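Local atomic coordinates of aldehyde dehydrogenase (Listeria monocytogenes, PDB entry 3K9D), a protein that probably oxidises aldehydes with NAD or NADP as the electron acceptor, as other members of the aldehyde dehydrogenase family do. Residues Ile91-Glu96 and Lys101-Ala106. Sequence-based numbering, arbitrary orientation.
Sequences IGMLKE and KVMEVA
K95 and E104 face each other across an antiparallel hairpin, their side chains running alongside one another with both tips to the same side. From K95, CB rests against E104 CB at 4.0 Å, CD and CE then lie along the carboxylate, and NZ forms a salt bridge to OE2 of E104 at 3.0 Å. A bend at chi3 (56°) turns the end of the lysine so that NZ meets OE2 from above the carboxylate plane. A lysine suits this exposed position, where its charge meets the partly covered E104.

Beneath them the backbone forms a classic beta bulge, L94 and K95 both facing E104. The carbonyl oxygen of E104 is gripped twice, by L94 N at 2.8 Å and more loosely by K95 N at 3.3 Å, while E104 N donates to K95 O at 2.8 Å. The extra residue brings L94 to the same face as K95, where its CD1 lies over the small methyl CB of A106 at 3.9 Å. G92 adopts a positive phi (74°), readily tolerated without a side chain, and a water links G92 N to A106 O.

On the other face the bendable thioether chain of M93 sets SD against V105 CG2 and CE against M103 SD, both at 3.9 Å.

The contact's centre lies about 31 Å from that of the chain. Strand 440-447 pairs with 102-116, and helix 382-391 of the second subunit lays R386 on M93 and A389 on M103 and V105. Such a projecting hairpin, joined by a C-terminal strand at a subunit interface, is consistent with the oligomerisation domain of aldehyde dehydrogenases.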
# COMPACT_ATOMS: atom_id res chain seq x y z
N ILE A 91 -6.42 14.77 -10.39
CA ILE A 91 -5.66 15.98 -10.09
C ILE A 91 -6.51 16.94 -9.26
O ILE A 91 -7.64 17.26 -9.62
CB ILE A 91 -5.16 16.69 -11.39
CG1 ILE A 91 -4.24 15.78 -12.23
CG2 ILE A 91 -4.49 18.04 -11.09
CD1 ILE A 91 -2.87 15.46 -11.59
N GLY A 92 -5.97 17.41 -8.13
CA GLY A 92 -6.61 18.49 -7.39
C GLY A 92 -7.85 18.05 -6.63
O GLY A 92 -7.96 16.88 -6.27
N MET A 93 -8.78 18.98 -6.42
CA MET A 93 -10.00 18.72 -5.65
C MET A 93 -10.89 17.69 -6.34
O MET A 93 -11.36 17.91 -7.46
CB MET A 93 -10.79 20.01 -5.45
CG MET A 93 -12.05 19.84 -4.63
SD MET A 93 -11.71 19.91 -2.86
CE MET A 93 -11.32 21.64 -2.70
N LEU A 94 -11.14 16.58 -5.64
CA LEU A 94 -11.95 15.50 -6.18
C LEU A 94 -13.38 15.55 -5.67
O LEU A 94 -14.33 15.37 -6.44
CB LEU A 94 -11.32 14.14 -5.87
CG LEU A 94 -9.90 13.82 -6.34
CD1 LEU A 94 -9.46 12.48 -5.79
CD2 LEU A 94 -9.78 13.83 -7.87
N LYS A 95 -13.53 15.79 -4.37
CA LYS A 95 -14.82 15.63 -3.71
C LYS A 95 -15.00 16.72 -2.68
O LYS A 95 -14.03 17.11 -2.03
CB LYS A 95 -14.87 14.28 -3.01
CG LYS A 95 -15.64 13.20 -3.73
CD LYS A 95 -15.50 11.86 -3.02
CE LYS A 95 -15.93 11.93 -1.56
NZ LYS A 95 -15.90 10.58 -0.92
N GLU A 96 -16.23 17.21 -2.55
CA GLU A 96 -16.60 18.19 -1.53
C GLU A 96 -17.90 17.72 -0.87
O GLU A 96 -18.99 18.06 -1.32
CB GLU A 96 -16.81 19.58 -2.15
CG GLU A 96 -15.55 20.25 -2.66
CD GLU A 96 -15.84 21.36 -3.65
OE1 GLU A 96 -16.45 22.39 -3.25
OE2 GLU A 96 -15.45 21.20 -4.83
N LYS A 101 -18.91 17.51 5.89
CA LYS A 101 -17.96 18.64 5.92
C LYS A 101 -16.52 18.16 5.76
O LYS A 101 -15.63 18.52 6.53
CB LYS A 101 -18.16 19.51 7.17
CG LYS A 101 -19.32 20.47 7.04
CD LYS A 101 -19.59 21.20 8.35
CE LYS A 101 -20.79 20.61 9.07
NZ LYS A 101 -22.09 21.10 8.49
N VAL A 102 -16.33 17.32 4.74
CA VAL A 102 -15.03 16.73 4.40
C VAL A 102 -14.79 16.89 2.89
O VAL A 102 -15.58 16.42 2.07
CB VAL A 102 -14.96 15.22 4.77
CG1 VAL A 102 -13.59 14.62 4.38
CG2 VAL A 102 -15.22 14.97 6.25
N MET A 103 -13.69 17.55 2.53
CA MET A 103 -13.26 17.67 1.14
C MET A 103 -12.12 16.69 0.90
O MET A 103 -11.36 16.38 1.82
CB MET A 103 -12.79 19.10 0.85
CG MET A 103 -13.77 20.18 1.28
SD MET A 103 -13.42 21.80 0.54
CE MET A 103 -11.94 22.31 1.40
N GLU A 104 -11.99 16.22 -0.34
CA GLU A 104 -10.90 15.31 -0.72
C GLU A 104 -10.10 15.86 -1.90
O GLU A 104 -10.68 16.34 -2.89
CB GLU A 104 -11.43 13.90 -1.06
CG GLU A 104 -12.14 13.21 0.08
CD GLU A 104 -12.47 11.75 -0.19
OE1 GLU A 104 -11.87 11.13 -1.09
OE2 GLU A 104 -13.34 11.22 0.54
N VAL A 105 -8.78 15.79 -1.78
CA VAL A 105 -7.83 16.35 -2.75
C VAL A 105 -6.81 15.27 -3.08
O VAL A 105 -6.21 14.69 -2.18
CB VAL A 105 -7.09 17.62 -2.18
CG1 VAL A 105 -5.95 18.10 -3.10
CG2 VAL A 105 -8.06 18.76 -1.92
N ALA A 106 -6.62 15.01 -4.38
CA ALA A 106 -5.59 14.10 -4.85
C ALA A 106 -4.19 14.69 -4.68
O ALA A 106 -3.92 15.84 -5.07
CB ALA A 106 -5.85 13.75 -6.30
O HOH W 1 -3.33 16.19 -7.70